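PDB 2XGU: relik capsid n-terminal domain from Oryctolagus cuniculus, which probably forms the outer surface of the mature lentiviral capsid shell and presents it to host-cell factors. Local coordinates for residues A[20-25]-A[37-42]; A[67-72]-A[129-134]; A[75-80]-A[125-130]. All coordinates share one frame; numbering follows the deposited sequence. Where two conformers were deposited one is given.

Contact 1: A[20-25]-A[37-42]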
loop_
_atom_site.group_PDB
_atom_site.type_symbol
_atom_site.label_atom_id
_atom_site.label_comp_id
_atom_site.label_asym_id
_atom_site.label_seq_id
_atom_site.Cartn_x
_atom_site.Cartn_y
_atom_site.Cartn_z
ATOM N N ALA A 20 2.423 -21.346 -11.910
ATOM C CA ALA A 20 3.149 -21.200 -13.173
ATOM C C ALA A 20 2.865 -19.855 -13.827
ATOM O O ALA A 20 3.776 -19.221 -14.352
ATOM C CB ALA A 20 2.825 -22.340 -14.124
ATOM N N ALA A 21 1.603 -19.419 -13.785
ATOM C CA ALA A 21 1.212 -18.159 -14.409
ATOM C C ALA A 21 1.810 -16.937 -13.691
ATOM O O ALA A 21 2.268 -15.989 -14.341
ATOM C CB ALA A 21 -0.310 -18.065 -14.475
ATOM N N TRP A 22 1.800 -16.967 -12.362
ATOM C CA TRP A 22 2.422 -15.924 -11.562
ATOM C C TRP A 22 3.921 -15.847 -11.853
ATOM O O TRP A 22 4.468 -14.762 -12.047
ATOM C CB TRP A 22 2.198 -16.210 -10.075
ATOM C CG TRP A 22 3.081 -15.397 -9.157
ATOM C CD1 TRP A 22 4.068 -15.886 -8.346
ATOM C CD2 TRP A 22 3.082 -13.971 -8.973
ATOM N NE1 TRP A 22 4.665 -14.863 -7.656
ATOM C CE2 TRP A 22 4.081 -13.679 -8.016
ATOM C CE3 TRP A 22 2.316 -12.920 -9.498
ATOM C CZ2 TRP A 22 4.361 -12.375 -7.592
ATOM C CZ3 TRP A 22 2.594 -11.615 -9.066
ATOM C CH2 TRP A 22 3.609 -11.362 -8.128
ATOM N N LEU A 23 4.578 -17.001 -11.900
ATOM C CA LEU A 23 6.011 -17.015 -12.183
ATOM C C LEU A 23 6.345 -16.440 -13.562
ATOM O O LEU A 23 7.326 -15.704 -13.701
ATOM C CB LEU A 23 6.594 -18.422 -12.011
ATOM C CG LEU A 23 6.544 -18.918 -10.567
ATOM C CD1 LEU A 23 7.094 -20.339 -10.466
ATOM C CD2 LEU A 23 7.299 -17.983 -9.630
ATOM N N LYS A 24 5.535 -16.756 -14.575
ATOM C CA LYS A 24 5.749 -16.195 -15.908
ATOM C C LYS A 24 5.572 -14.676 -15.894
ATOM O O LYS A 24 6.325 -13.954 -16.534
ATOM C CB LYS A 24 4.808 -16.831 -16.931
ATOM C CG LYS A 24 5.195 -18.250 -17.334
ATOM N N GLN A 25 4.580 -14.197 -15.146
ATOM C CA GLN A 25 4.326 -12.761 -15.037
ATOM C C GLN A 25 5.552 -12.067 -14.462
ATOM O O GLN A 25 6.011 -11.065 -14.999
ATOM C CB GLN A 25 3.083 -12.487 -14.174
ATOM C CG GLN A 25 2.804 -11.021 -13.864
ATOM C CD GLN A 25 2.505 -10.195 -15.096
ATOM O OE1 GLN A 25 1.992 -10.707 -16.093
ATOM N NE2 GLN A 25 2.837 -8.907 -15.040
ATOM N N ILE A 37 2.335 -5.857 -9.915
ATOM C CA ILE A 37 1.680 -5.518 -8.654
ATOM C C ILE A 37 0.150 -5.570 -8.789
ATOM O O ILE A 37 -0.535 -6.160 -7.969
ATOM C CB ILE A 37 2.153 -4.160 -8.124
ATOM C CG1 ILE A 37 3.681 -4.157 -7.944
ATOM C CG2 ILE A 37 1.424 -3.832 -6.823
ATOM C CD1 ILE A 37 4.283 -2.764 -7.630
ATOM N N THR A 38 -0.387 -5.007 -9.865
ATOM C CA THR A 38 -1.809 -5.153 -10.126
ATOM C C THR A 38 -2.215 -6.634 -10.248
ATOM O O THR A 38 -3.220 -7.072 -9.696
ATOM C CB THR A 38 -2.165 -4.429 -11.411
ATOM O OG1 THR A 38 -1.912 -3.029 -11.233
ATOM C CG2 THR A 38 -3.624 -4.639 -11.774
ATOM N N TYR A 39 -1.409 -7.400 -10.973
ATOM C CA TYR A 39 -1.661 -8.834 -11.141
ATOM C C TYR A 39 -1.713 -9.548 -9.791
ATOM O O TYR A 39 -2.643 -10.325 -9.525
ATOM C CB TYR A 39 -0.563 -9.436 -12.034
ATOM C CG TYR A 39 -0.737 -10.888 -12.464
ATOM C CD1 TYR A 39 -1.085 -11.199 -13.778
ATOM C CD2 TYR A 39 -0.505 -11.938 -11.586
ATOM C CE1 TYR A 39 -1.221 -12.509 -14.201
ATOM C CE2 TYR A 39 -0.643 -13.273 -12.014
ATOM C CZ TYR A 39 -0.999 -13.535 -13.313
ATOM O OH TYR A 39 -1.127 -14.837 -13.749
ATOM N N PHE A 40 -0.742 -9.270 -8.919
ATOM C CA PHE A 40 -0.789 -9.872 -7.598
ATOM C C PHE A 40 -2.066 -9.468 -6.846
ATOM O O PHE A 40 -2.692 -10.294 -6.162
ATOM C CB PHE A 40 0.459 -9.505 -6.781
ATOM C CG PHE A 40 0.583 -10.289 -5.504
ATOM C CD1 PHE A 40 1.115 -11.568 -5.508
ATOM C CD2 PHE A 40 0.134 -9.754 -4.313
ATOM C CE1 PHE A 40 1.217 -12.290 -4.325
ATOM C CE2 PHE A 40 0.227 -10.477 -3.137
ATOM C CZ PHE A 40 0.763 -11.734 -3.150
ATOM N N GLY A 41 -2.462 -8.197 -6.953
ATOM C CA GLY A 41 -3.687 -7.742 -6.313
ATOM C C GLY A 41 -4.911 -8.538 -6.760
ATOM O O GLY A 41 -5.730 -8.937 -5.946
ATOM N N VAL A 42 -5.019 -8.780 -8.060
ATOM C CA VAL A 42 -6.142 -9.511 -8.631
ATOM C C VAL A 42 -6.173 -10.973 -8.158
ATOM O O VAL A 42 -7.210 -11.485 -7.713
ATOM C CB VAL A 42 -6.124 -9.432 -10.188
ATOM C CG1 VAL A 42 -7.182 -10.346 -10.795
ATOM C CG2 VAL A 42 -6.330 -7.987 -10.669
#

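Contact 2: A[67-72]-A[129-134]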
loop_
_atom_site.group_PDB
_atom_site.type_symbol
_atom_site.label_atom_id
_atom_site.label_comp_id
_atom_site.label_asym_id
_atom_site.label_seq_id
_atom_site.Cartn_x
_atom_site.Cartn_y
_atom_site.Cartn_z
ATOM N N GLN A 67 13.892 -8.452 -1.536
ATOM C CA GLN A 67 14.377 -8.076 -0.214
ATOM C C GLN A 67 13.824 -6.733 0.245
ATOM O O GLN A 67 13.530 -6.557 1.421
ATOM C CB GLN A 67 15.910 -8.061 -0.178
ATOM C CG GLN A 67 16.493 -7.928 1.220
ATOM N N LEU A 68 13.687 -5.780 -0.676
ATOM C CA LEU A 68 13.144 -4.479 -0.316
ATOM C C LEU A 68 11.671 -4.626 0.088
ATOM O O LEU A 68 11.210 -3.998 1.043
ATOM C CB LEU A 68 13.283 -3.488 -1.474
ATOM N N VAL A 69 10.933 -5.463 -0.643
ATOM C CA VAL A 69 9.533 -5.719 -0.339
ATOM C C VAL A 69 9.384 -6.397 1.020
ATOM O O VAL A 69 8.564 -5.988 1.832
ATOM C CB VAL A 69 8.855 -6.556 -1.451
ATOM C CG1 VAL A 69 7.464 -7.009 -1.034
ATOM C CG2 VAL A 69 8.818 -5.754 -2.756
ATOM N N ILE A 70 10.195 -7.420 1.280
ATOM C CA ILE A 70 10.125 -8.125 2.554
ATOM C C ILE A 70 10.520 -7.207 3.705
ATOM O O ILE A 70 9.943 -7.276 4.795
ATOM C CB ILE A 70 11.016 -9.384 2.570
ATOM C CG1 ILE A 70 10.557 -10.379 1.501
ATOM C CG2 ILE A 70 11.004 -10.021 3.955
ATOM C CD1 ILE A 70 9.074 -10.693 1.559
ATOM N N ASP A 71 11.491 -6.333 3.458
ATOM C CA ASP A 71 11.895 -5.348 4.457
ATOM C C ASP A 71 10.730 -4.435 4.856
ATOM O O ASP A 71 10.588 -4.084 6.032
ATOM C CB ASP A 71 13.091 -4.526 3.969
ATOM C CG ASP A 71 14.403 -5.297 4.047
ATOM O OD1 ASP A 71 14.441 -6.363 4.697
ATOM O OD2 ASP A 71 15.403 -4.831 3.460
ATOM N N LYS A 72 9.903 -4.051 3.890
ATOM C CA LYS A 72 8.778 -3.175 4.187
ATOM C C LYS A 72 7.688 -3.914 4.959
ATOM O O LYS A 72 7.084 -3.346 5.857
ATOM C CB LYS A 72 8.229 -2.503 2.924
ATOM C CG LYS A 72 9.160 -1.434 2.388
ATOM C CD LYS A 72 8.562 -0.682 1.224
ATOM C CE LYS A 72 9.543 0.377 0.735
ATOM N NZ LYS A 72 10.065 1.214 1.850
ATOM N N LEU A 129 0.579 -5.926 -0.408
ATOM C CA LEU A 129 0.317 -5.024 -1.518
ATOM C C LEU A 129 0.858 -3.615 -1.241
ATOM O O LEU A 129 1.420 -2.980 -2.138
ATOM C CB LEU A 129 -1.180 -5.036 -1.895
ATOM C CG LEU A 129 -1.559 -6.291 -2.710
ATOM C CD1 LEU A 129 -3.052 -6.593 -2.708
ATOM C CD2 LEU A 129 -1.044 -6.169 -4.158
ATOM N N GLU A 130 0.725 -3.130 -0.010
ATOM C CA GLU A 130 1.321 -1.842 0.330
ATOM C C GLU A 130 2.835 -1.879 0.127
ATOM O O GLU A 130 3.413 -0.947 -0.414
ATOM C CB GLU A 130 0.967 -1.436 1.759
ATOM C CG GLU A 130 -0.518 -1.117 1.874
ATOM C CD GLU A 130 -0.962 -0.831 3.281
ATOM O OE1 GLU A 130 -0.171 -1.077 4.211
ATOM O OE2 GLU A 130 -2.103 -0.347 3.450
ATOM N N ALA A 131 3.479 -2.962 0.551
ATOM C CA ALA A 131 4.923 -3.084 0.414
ATOM C C ALA A 131 5.349 -3.090 -1.050
ATOM O O ALA A 131 6.289 -2.396 -1.435
ATOM C CB ALA A 131 5.421 -4.334 1.126
ATOM N N LEU A 132 4.652 -3.875 -1.862
ATOM C CA LEU A 132 4.918 -3.882 -3.304
ATOM C C LEU A 132 4.747 -2.492 -3.921
ATOM O O LEU A 132 5.602 -2.013 -4.672
ATOM C CB LEU A 132 4.021 -4.895 -4.016
ATOM C CG LEU A 132 4.337 -6.355 -3.736
ATOM C CD1 LEU A 132 3.172 -7.245 -4.130
ATOM C CD2 LEU A 132 5.588 -6.721 -4.527
ATOM N N GLN A 133 3.628 -1.848 -3.606
ATOM C CA GLN A 133 3.324 -0.532 -4.146
ATOM C C GLN A 133 4.413 0.480 -3.803
ATOM O O GLN A 133 4.778 1.323 -4.633
ATOM C CB GLN A 133 1.984 -0.067 -3.578
ATOM C CG GLN A 133 1.014 0.625 -4.534
ATOM C CD GLN A 133 0.593 -0.223 -5.728
ATOM O OE1 GLN A 133 1.146 -0.073 -6.806
ATOM N NE2 GLN A 133 -0.402 -1.088 -5.547
ATOM N N GLU A 134 4.937 0.399 -2.581
ATOM C CA GLU A 134 5.966 1.324 -2.114
ATOM C C GLU A 134 7.340 1.053 -2.747
ATOM O O GLU A 134 8.247 1.880 -2.648
ATOM C CB GLU A 134 6.029 1.332 -0.575
ATOM C CG GLU A 134 4.734 1.873 0.057
ATOM C CD GLU A 134 4.490 1.421 1.501
ATOM O OE1 GLU A 134 5.459 1.027 2.189
ATOM O OE2 GLU A 134 3.315 1.465 1.948
HETATM O O HOH W 1 7.624 2.480 2.537
#

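Contact 3: A[75-80]-A[125-130]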
loop_
_atom_site.group_PDB
_atom_site.type_symbol
_atom_site.label_atom_id
_atom_site.label_comp_id
_atom_site.label_asym_id
_atom_site.label_seq_id
_atom_site.Cartn_x
_atom_site.Cartn_y
_atom_site.Cartn_z
ATOM N N GLU A 75 8.813 -4.058 8.487
ATOM C CA GLU A 75 8.643 -2.754 9.124
ATOM C C GLU A 75 7.204 -2.577 9.608
ATOM O O GLU A 75 6.972 -2.063 10.702
ATOM C CB GLU A 75 9.048 -1.618 8.177
ATOM C CG GLU A 75 10.526 -1.609 7.818
ATOM C CD GLU A 75 10.861 -0.589 6.739
ATOM O OE1 GLU A 75 9.968 0.208 6.372
ATOM O OE2 GLU A 75 12.019 -0.582 6.262
ATOM N N LYS A 76 6.245 -3.002 8.788
ATOM C CA LYS A 76 4.832 -2.956 9.166
ATOM C C LYS A 76 4.542 -3.853 10.363
ATOM O O LYS A 76 3.752 -3.498 11.244
ATOM C CB LYS A 76 3.940 -3.394 8.006
ATOM C CG LYS A 76 4.004 -2.489 6.786
ATOM C CD LYS A 76 3.076 -3.018 5.693
ATOM C CE LYS A 76 3.282 -2.304 4.375
ATOM N NZ LYS A 76 3.116 -0.827 4.515
ATOM N N ALA A 77 5.173 -5.022 10.380
ATOM C CA ALA A 77 4.969 -5.981 11.454
ATOM C C ALA A 77 5.533 -5.422 12.760
ATOM O O ALA A 77 4.907 -5.528 13.816
ATOM C CB ALA A 77 5.629 -7.305 11.104
ATOM N N ILE A 78 6.722 -4.823 12.686
ATOM C CA ILE A 78 7.325 -4.185 13.860
ATOM C C ILE A 78 6.433 -3.062 14.404
ATOM O O ILE A 78 6.201 -2.961 15.611
ATOM C CB ILE A 78 8.740 -3.658 13.546
ATOM C CG1 ILE A 78 9.664 -4.839 13.246
ATOM C CG2 ILE A 78 9.278 -2.831 14.717
ATOM C CD1 ILE A 78 11.048 -4.450 12.780
ATOM N N ALA A 79 5.916 -2.227 13.509
ATOM C CA ALA A 79 5.009 -1.160 13.912
ATOM C C ALA A 79 3.738 -1.723 14.548
ATOM O O ALA A 79 3.261 -1.205 15.571
ATOM C CB ALA A 79 4.662 -0.294 12.715
ATOM N N TRP A 80 3.197 -2.776 13.942
ATOM C CA TRP A 80 1.978 -3.401 14.445
ATOM C C TRP A 80 2.170 -3.885 15.881
ATOM O O TRP A 80 1.358 -3.609 16.749
ATOM C CB TRP A 80 1.549 -4.573 13.543
ATOM C CG TRP A 80 0.306 -5.243 14.061
ATOM C CD1 TRP A 80 0.233 -6.373 14.838
ATOM C CD2 TRP A 80 -1.038 -4.803 13.867
ATOM N NE1 TRP A 80 -1.079 -6.658 15.132
ATOM C CE2 TRP A 80 -1.880 -5.716 14.536
ATOM C CE3 TRP A 80 -1.615 -3.734 13.172
ATOM C CZ2 TRP A 80 -3.270 -5.582 14.546
ATOM C CZ3 TRP A 80 -2.996 -3.600 13.185
ATOM C CH2 TRP A 80 -3.806 -4.521 13.865
ATOM N N ARG A 125 -2.650 -9.435 3.317
ATOM C CA ARG A 125 -2.685 -9.101 1.899
ATOM C C ARG A 125 -2.503 -7.596 1.707
ATOM O O ARG A 125 -1.753 -7.171 0.825
ATOM C CB ARG A 125 -3.988 -9.581 1.257
ATOM C CG ARG A 125 -4.178 -9.117 -0.183
ATOM C CD ARG A 125 -5.484 -9.662 -0.761
ATOM N NE ARG A 125 -5.720 -9.133 -2.105
ATOM C CZ ARG A 125 -6.274 -7.951 -2.358
ATOM N NH1 ARG A 125 -6.685 -7.172 -1.360
ATOM N NH2 ARG A 125 -6.417 -7.540 -3.617
ATOM N N THR A 126 -3.178 -6.802 2.536
ATOM C CA THR A 126 -2.999 -5.359 2.524
ATOM C C THR A 126 -1.547 -4.949 2.768
ATOM O O THR A 126 -0.997 -4.141 2.022
ATOM C CB THR A 126 -3.938 -4.700 3.548
ATOM O OG1 THR A 126 -5.284 -4.832 3.080
ATOM C CG2 THR A 126 -3.596 -3.228 3.737
ATOM N N TRP A 127 -0.902 -5.527 3.782
ATOM C CA TRP A 127 0.512 -5.239 4.044
ATOM C C TRP A 127 1.405 -5.570 2.841
ATOM O O TRP A 127 2.278 -4.782 2.475
ATOM C CB TRP A 127 1.023 -6.052 5.246
ATOM C CG TRP A 127 0.496 -5.600 6.581
ATOM C CD1 TRP A 127 -0.344 -4.563 6.826
ATOM C CD2 TRP A 127 0.783 -6.195 7.858
ATOM N NE1 TRP A 127 -0.599 -4.461 8.182
ATOM C CE2 TRP A 127 0.078 -5.459 8.831
ATOM C CE3 TRP A 127 1.564 -7.279 8.266
ATOM C CZ2 TRP A 127 0.135 -5.774 10.187
ATOM C CZ3 TRP A 127 1.623 -7.592 9.614
ATOM C CH2 TRP A 127 0.920 -6.834 10.558
ATOM N N VAL A 128 1.190 -6.734 2.234
ATOM C CA VAL A 128 2.027 -7.160 1.114
ATOM C C VAL A 128 1.833 -6.243 -0.096
ATOM O O VAL A 128 2.802 -5.814 -0.730
ATOM C CB VAL A 128 1.736 -8.632 0.753
ATOM C CG1 VAL A 128 2.523 -9.061 -0.477
ATOM C CG2 VAL A 128 2.094 -9.532 1.929
ATOM N N LEU A 129 0.579 -5.926 -0.408
ATOM C CA LEU A 129 0.317 -5.024 -1.518
ATOM C C LEU A 129 0.858 -3.615 -1.241
ATOM O O LEU A 129 1.420 -2.980 -2.138
ATOM C CB LEU A 129 -1.180 -5.036 -1.895
ATOM C CG LEU A 129 -1.559 -6.291 -2.710
ATOM C CD1 LEU A 129 -3.052 -6.593 -2.708
ATOM C CD2 LEU A 129 -1.044 -6.169 -4.158
ATOM N N GLU A 130 0.725 -3.130 -0.010
ATOM C CA GLU A 130 1.321 -1.842 0.330
ATOM C C GLU A 130 2.835 -1.879 0.127
ATOM O O GLU A 130 3.413 -0.947 -0.414
ATOM C CB GLU A 130 0.967 -1.436 1.759
ATOM C CG GLU A 130 -0.518 -1.117 1.874
ATOM C CD GLU A 130 -0.962 -0.831 3.281
ATOM O OE1 GLU A 130 -0.171 -1.077 4.211
ATOM O OE2 GLU A 130 -2.103 -0.347 3.450
HETATM O O HOH W 2 1.608 -0.361 6.514
#

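Contact 1: A[20-25]-A[37-42]
Tyr39 buries the most surface here, followed by Trp22 and Phe40. Helix segments 20-25 and 37-42 run nearly antiparallel, at 164°, with axes 10.9 Å apart at closest approach. That spacing is wide, and large side chains fill it. The Tyr39 side chain has CG anti to its backbone N, which lays the ring across to segment 20-25. Gln25 covers one face of this ring in a CH-pi contact: Gln25 CG lies over the face, 4.0 Å from the centroid of the Tyr39 ring. The Gln25 chain bends at chi2, so its amide lies almost flat along the ring, 13° from its plane. Gln25 NE2 is hydrogen-bonded to Thr36 OG1. At the far end Tyr39 OH touches the methyl CB of Ala21 at 3.4 Å. Trp22 also takes CG anti to N. The edge of its indole meets Tyr39, with Trp22 CE3 3.6 Å from Tyr39 CD2. Over one indole face sits Phe40, whose CD1 is 3.6 Å from Trp22 CH2. These two rings cross obliquely, with planes at 59°. Trp22 NE1 points elsewhere and bonds Thr59 OG1. Phe40 continues inward onto Val128, Leu129 and Leu132 of helix 118-134. This is a helical hairpin, helix 16-29 followed by helix 34-43, characteristic of the first two helices of the retroviral capsid N-terminal domain.

Contact 2: A[67-72]-A[129-134]
The tight part of this contact is centred on Ala131, whose CA comes within 5.4 Å of the CA of Val69. The small alanine methyl lets the two helix segments approach to 8.5 Å between axes, crossing at 132°. Ala131 CB rests 3.6 Å from the carbonyl oxygen of Val69, and the same methyl also meets Lys72 CB at 3.8 Å. Val69 has CG1 anti to its backbone N and CG2 beside it, and both methyls touch the CD2 branch of Leu132. The closer is Val69 CG2, 3.8 Å from Leu132 CD2. Leu132 starts away from segment 67-72, and its CD2 branch turns back to make its closest approach.

The other side is polar and looser. The extended Lys72 chain crosses Glu134 obliquely, then bends at chi4 (-50°). Lys72 CD lies 3.7 Å from Glu134 CB and equally near Glu134 OE1, so methylenes and carboxylate both pack against it. The charged ends do not meet directly: Lys72 NZ and Glu134 OE1 stand 4.6 Å apart. A water joins them, accepting from Lys72 NZ and donating to Glu134 OE1 at 2.6 Å. Both residues are partly exposed.

Cys135, just beyond the segment, packs on Val69 and Lys72. Leu132 also packs on Ile37 and Phe40 of helix 34-43, so helix 118-134 touches both helix 63-83 and helix 34-43. Glu134 also packs on Thr126 of the second subunit.

Contact 3: A[75-80]-A[125-130]
Lys76 lays its aliphatic chain over one face of the Trp127 indole. Its CB sits 4.3 Å from the centroid of the Trp127 five-membered ring and 12° off the normal, a CH-pi contact. Lys76 CG is anti to the carbonyl carbon, and the chain then runs straight out past the ring, in the opposite direction to the Trp127 side chain. Further along, Lys76 CD touches Trp127 CB at 3.7 Å, and Lys76 CE comes 3.3 Å from the backbone oxygen of Trp127. A bend at chi4 turns the ammonium group toward Glu130. The resulting salt bridge, Lys76 NZ to Glu130 OE1, is long at 3.3 Å and its hydrogen bond is weak. A water accepts from Lys76 NZ and lies close enough to Glu130 OE1 to donate to it.

The two segments belong to the long helices 63-83 and 118-134 of the retroviral capsid N-terminal domain, which is predominantly helical. The axes of the two segments cross at 134° and come no closer than 11.1 Å, a gap that the buried Trp127 fills.

The outer rim of the Trp127 six-membered ring reaches Trp80. This is an offset edge-to-face pair, the edge of Trp127 directed at the face of Trp80, with planes at 62°. Trp127 CH2 also meets Trp80 CB at 3.8 Å. Trp80 NE1 is hydrogen-bonded to Leu97 O. Ala77 also borders the Trp127 ring, its CB 4.3 Å from Trp127 CZ3. Ile102 of helix 99-102 packs on both tryptophans.

In the fold
Contacts 2 and 3 join the same two helices, 63-83 and 118-134, and their centres are about 8 Å apart. They share Leu129 and Glu130. A long, weak ion pair also ties them, with Glu134 OE2 of contact 2 at 3.4 Å from Lys76 NZ of contact 3. Contact 1 lies farther off, about 15 Å from contact 2 and 20 Å from contact 3, centre to centre. It still meets helix 118-134: Phe40 CD2 is 3.8 Å from Leu129 CD2, and Gly41 O probably accepts a hydrogen bond from Arg125 NH2. Helix 118-134 therefore links all three. Contacts 1, 2 and 3 each also have residues near the second subunit.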